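Local coordinates for carbon monoxide dehydrogenase (Thermococcus sp. AM4, PDB 6T7J), which catalyses the ferredoxin-linked oxidation of carbon monoxide to carbon dioxide, normally at a nickel-iron-sulfur cluster that lacks its nickel in this structure, at residues A98-H103 and S521-S526; D226-S231 and I528-G533. All blocks are in the same frame, centred on the assembly; numbering follows the deposited sequence.

Contact 1 meets the broken iron-sulfur cluster through Cys-522, and contact 2 lies next to contact 1, their centres about 10 Å apart. Contact 1 ends at the start of helix 525-538, and contact 2 uses the turns that follow. Contact 2 lies farther from the cluster, with Gly-227 about 14 Å from it. Helix 212-242 joins the two: ND1 of His-100 lies 2.8 Å from OD2 of Asp-226, a probable hydrogen bond. On the same helix, OG of Ser-231 packs 3.5 Å from CG1 of Val-523. Segments 418 residues apart (contact 1) and 297 apart (contact 2) are brought side by side, the first at the pocket.

Contact 1 of 2, residues A98-H103 and S521-S526; sequences AAHSDH and SCVDCS. With MSK (Broken Fe4S4 cluster), chain F.
The contact belongs to the site of the broken iron-sulfur cluster through Cys-522, whose loop is backed by His-100 and His-103 of helix 81-115. Both rings approach Val-523 CG1 obliquely, 3.7 Å from CD2 of His-100 and 3.8 Å from CD2 of His-103. The histidines, one helical turn apart, converge on this methyl because their first torsions differ: His-100 turns CG away from its carbonyl carbon (chi1 -75°), His-103 away from its nitrogen (chi1 -173°). A branched valine offers this methyl without competing for ring nitrogens; His-100 ND1 is hydrogen-bonded to OD2 of Asp-226. Cys-522 SG lies 3.2 Å from iron FE1, longer than a normal iron-thiolate bond, in keeping with the damaged, nickel-free cluster. The loop makes a type I beta turn from Cys-522 to Cys-525, and Val-523 O receives Ser-526 OG (2.7 Å) and Ser-526 N (3.0 Å) from opposite faces of its plane. In related enzymes, histidines at such positions are thought to serve proton transfer, a role consistent with this placement. Around the contact, helix 558-569 packs on His-100, helix 212-242 on Val-523, and helix 304-314 on Cys-522, while the second subunit covers the far side of helix 81-115.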
# COMPACT_ATOMS: atom_id res chain seq x y z
N ALA A 98 -3.68 -2.08 -6.64
CA ALA A 98 -3.81 -0.63 -6.63
C ALA A 98 -3.63 -0.04 -8.03
O ALA A 98 -4.36 0.88 -8.41
CB ALA A 98 -2.79 -0.02 -5.67
N ALA A 99 -2.66 -0.54 -8.79
CA ALA A 99 -2.48 -0.07 -10.16
C ALA A 99 -3.74 -0.32 -10.99
O ALA A 99 -4.26 0.60 -11.65
CB ALA A 99 -1.27 -0.74 -10.79
N HIS A 100 -4.25 -1.55 -10.94
CA HIS A 100 -5.46 -1.85 -11.71
C HIS A 100 -6.65 -1.04 -11.22
O HIS A 100 -7.50 -0.63 -12.02
CB HIS A 100 -5.76 -3.35 -11.66
CG HIS A 100 -4.85 -4.17 -12.52
ND1 HIS A 100 -4.48 -5.46 -12.21
CD2 HIS A 100 -4.22 -3.88 -13.69
CE1 HIS A 100 -3.67 -5.93 -13.14
NE2 HIS A 100 -3.50 -4.99 -14.05
N SER A 101 -6.72 -0.77 -9.91
CA SER A 101 -7.84 -0.03 -9.36
C SER A 101 -7.80 1.44 -9.77
O SER A 101 -8.85 2.03 -10.05
CB SER A 101 -7.84 -0.14 -7.84
OG SER A 101 -8.58 0.93 -7.28
N ASP A 102 -6.61 2.05 -9.81
CA ASP A 102 -6.52 3.43 -10.25
C ASP A 102 -6.84 3.55 -11.74
O ASP A 102 -7.48 4.52 -12.17
CB ASP A 102 -5.13 3.99 -9.95
CG ASP A 102 -5.15 5.01 -8.81
OD1 ASP A 102 -6.21 5.18 -8.18
OD2 ASP A 102 -4.10 5.63 -8.56
N HIS A 103 -6.39 2.57 -12.54
CA HIS A 103 -6.81 2.49 -13.93
C HIS A 103 -8.34 2.48 -14.04
O HIS A 103 -8.94 3.31 -14.76
CB HIS A 103 -6.20 1.22 -14.54
CG HIS A 103 -6.40 1.06 -16.02
ND1 HIS A 103 -7.27 1.85 -16.75
CD2 HIS A 103 -5.85 0.19 -16.90
CE1 HIS A 103 -7.24 1.47 -18.01
NE2 HIS A 103 -6.39 0.47 -18.13
N SER A 521 -5.79 -6.61 -23.06
CA SER A 521 -4.75 -6.05 -22.22
C SER A 521 -4.73 -6.73 -20.85
O SER A 521 -5.44 -7.71 -20.61
CB SER A 521 -4.95 -4.54 -22.09
OG SER A 521 -6.19 -4.24 -21.47
N CYS A 522 -3.92 -6.19 -19.93
CA CYS A 522 -3.74 -6.81 -18.62
C CYS A 522 -5.03 -6.78 -17.81
O CYS A 522 -5.33 -7.74 -17.09
CB CYS A 522 -2.62 -6.11 -17.86
SG CYS A 522 -1.00 -6.90 -18.04
N VAL A 523 -5.80 -5.70 -17.91
CA VAL A 523 -7.10 -5.69 -17.25
C VAL A 523 -8.06 -6.63 -17.96
O VAL A 523 -8.97 -7.20 -17.33
CB VAL A 523 -7.66 -4.25 -17.17
CG1 VAL A 523 -6.88 -3.43 -16.15
CG2 VAL A 523 -7.64 -3.59 -18.53
N ASP A 524 -7.86 -6.85 -19.26
CA ASP A 524 -8.71 -7.76 -20.01
C ASP A 524 -8.49 -9.22 -19.64
O ASP A 524 -9.16 -10.09 -20.22
CB ASP A 524 -8.50 -7.56 -21.51
CG ASP A 524 -9.22 -6.34 -22.04
OD1 ASP A 524 -9.85 -5.63 -21.23
OD2 ASP A 524 -9.16 -6.10 -23.26
N CYS A 525 -7.58 -9.52 -18.72
CA CYS A 525 -7.60 -10.85 -18.11
C CYS A 525 -8.94 -11.12 -17.45
O CYS A 525 -9.34 -12.28 -17.30
CB CYS A 525 -6.47 -11.00 -17.08
SG CYS A 525 -4.81 -10.86 -17.74
N SER A 526 -9.66 -10.06 -17.04
CA SER A 526 -11.02 -10.23 -16.56
C SER A 526 -11.87 -10.99 -17.57
O SER A 526 -12.69 -11.83 -17.20
CB SER A 526 -11.65 -8.87 -16.24
OG SER A 526 -11.59 -7.99 -17.36
S1 MSK F . 2.23 -3.85 -19.84
S3 MSK F . 2.16 -5.44 -16.75
S4 MSK F . 5.04 -5.55 -18.62
S5 MSK F . 2.06 -7.02 -19.56
FE1 MSK F . 0.13 -4.03 -19.02
FE2 MSK F . 3.57 -5.72 -20.23
FE3 MSK F . 3.54 -6.87 -17.75
FE4 MSK F . 3.51 -4.17 -17.99

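Contact 2 of 2, residues D226-S231 and I528-G533; sequences DGWSGS and ILIALG
OD2 of Asp-226 is gripped by two groups, Ser-562 OG and His-100 ND1, while its other oxygen, OD1, accepts Ser-231 OG at 3.0 Å on the syn side. The residue stands in a wider pi-type turn, where Ser-231 N bonds to Asp-226 O at 2.8 Å; next to it Gly-227 and Trp-228 meet helix 525-538. With CG anti to the carbonyl carbon, beside the backbone N (chi1 -78°), Trp-228 brings its indole to Leu-529. Leu-529 CD1 sits over one face, 3.6 Å from the centroid of the five-membered ring and 21° off its normal, a CH-pi contact. Farther along, Leu-529 CB lies 3.7 Å from Trp-228 CZ2, and the backbone O of Leu-529 is 3.4 Å from CH2. Ile-530 CD1 adds a looser touch at CZ3. Gly-227 suits its place because a beta carbon there would press tightly on Leu-529 CD1. Tryptophan is long and flat enough to span the axes of the two segments, 10.9 Å apart and crossing at -123°. Replacing Trp-228 by an alanine would probably open a gap beside Leu-529 and leave Ser-570 OG without its NE1 partner. Trp-183 also packs edge-to-face with the indole. Segments 226-231 and 528-533 thus meet through dispersion and CH-pi attraction, without a hydrogen bond; the indole N-H goes to Ser-570, and the carboxylate is held by Ser-231 of its own segment and by residues of other helices.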
# COMPACT_ATOMS: atom_id res chain seq x y z
N ASP A 226 -9.35 -7.08 -7.09
CA ASP A 226 -8.81 -6.64 -8.37
C ASP A 226 -9.54 -7.31 -9.54
O ASP A 226 -10.17 -6.63 -10.36
CB ASP A 226 -7.30 -6.94 -8.44
CG ASP A 226 -6.67 -6.51 -9.76
OD1 ASP A 226 -7.36 -5.92 -10.62
OD2 ASP A 226 -5.46 -6.76 -9.95
N GLY A 227 -9.46 -8.64 -9.62
CA GLY A 227 -9.83 -9.32 -10.85
C GLY A 227 -11.32 -9.26 -11.14
O GLY A 227 -11.74 -8.97 -12.26
N TRP A 228 -12.14 -9.55 -10.13
CA TRP A 228 -13.58 -9.65 -10.31
C TRP A 228 -14.31 -8.32 -10.09
O TRP A 228 -15.54 -8.31 -10.05
CB TRP A 228 -14.15 -10.71 -9.37
CG TRP A 228 -13.92 -12.11 -9.87
CD1 TRP A 228 -12.96 -12.98 -9.46
CD2 TRP A 228 -14.66 -12.78 -10.89
NE1 TRP A 228 -13.06 -14.16 -10.15
CE2 TRP A 228 -14.10 -14.07 -11.04
CE3 TRP A 228 -15.76 -12.43 -11.70
CZ2 TRP A 228 -14.59 -15.00 -11.96
CZ3 TRP A 228 -16.24 -13.36 -12.61
CH2 TRP A 228 -15.65 -14.63 -12.73
N SER A 229 -13.58 -7.21 -9.97
CA SER A 229 -14.22 -5.92 -9.76
C SER A 229 -13.46 -4.81 -10.47
O SER A 229 -13.93 -4.29 -11.49
CB SER A 229 -14.34 -5.62 -8.27
OG SER A 229 -14.95 -4.36 -8.06
N GLY A 230 -12.29 -4.44 -9.95
CA GLY A 230 -11.51 -3.35 -10.51
C GLY A 230 -11.12 -3.54 -11.96
O GLY A 230 -11.49 -2.74 -12.82
N SER A 231 -10.36 -4.60 -12.23
CA SER A 231 -10.02 -4.93 -13.62
C SER A 231 -11.27 -5.22 -14.43
O SER A 231 -11.36 -4.85 -15.62
CB SER A 231 -9.06 -6.12 -13.66
OG SER A 231 -7.71 -5.69 -13.64
N ILE A 528 -10.90 -13.40 -19.49
CA ILE A 528 -10.62 -14.81 -19.21
C ILE A 528 -11.52 -15.31 -18.09
O ILE A 528 -12.21 -16.33 -18.22
CB ILE A 528 -9.13 -15.00 -18.88
CG1 ILE A 528 -8.29 -14.95 -20.15
CG2 ILE A 528 -8.91 -16.30 -18.14
CD1 ILE A 528 -6.80 -14.94 -19.91
N LEU A 529 -11.58 -14.55 -16.98
CA LEU A 529 -12.41 -14.96 -15.85
C LEU A 529 -13.88 -15.08 -16.25
O LEU A 529 -14.59 -15.94 -15.71
CB LEU A 529 -12.26 -13.96 -14.70
CG LEU A 529 -10.93 -14.00 -13.95
CD1 LEU A 529 -11.01 -13.17 -12.68
CD2 LEU A 529 -10.53 -15.43 -13.63
N ILE A 530 -14.34 -14.25 -17.18
CA ILE A 530 -15.70 -14.40 -17.67
C ILE A 530 -15.83 -15.69 -18.47
O ILE A 530 -16.73 -16.50 -18.23
CB ILE A 530 -16.11 -13.17 -18.51
CG1 ILE A 530 -16.19 -11.93 -17.62
CG2 ILE A 530 -17.46 -13.41 -19.18
CD1 ILE A 530 -17.19 -12.06 -16.49
N ALA A 531 -14.89 -15.92 -19.40
CA ALA A 531 -14.96 -17.09 -20.27
C ALA A 531 -15.07 -18.37 -19.45
O ALA A 531 -16.06 -19.11 -19.54
CB ALA A 531 -13.74 -17.14 -21.18
N LEU A 532 -14.06 -18.64 -18.62
CA LEU A 532 -14.12 -19.77 -17.70
C LEU A 532 -15.43 -19.76 -16.91
O LEU A 532 -16.13 -20.78 -16.84
CB LEU A 532 -12.92 -19.74 -16.76
CG LEU A 532 -11.54 -19.75 -17.43
CD1 LEU A 532 -10.45 -19.37 -16.44
CD2 LEU A 532 -11.27 -21.11 -18.06
N GLY A 533 -15.79 -18.60 -16.36
CA GLY A 533 -17.02 -18.51 -15.59
C GLY A 533 -18.23 -18.95 -16.38
O GLY A 533 -19.11 -19.64 -15.86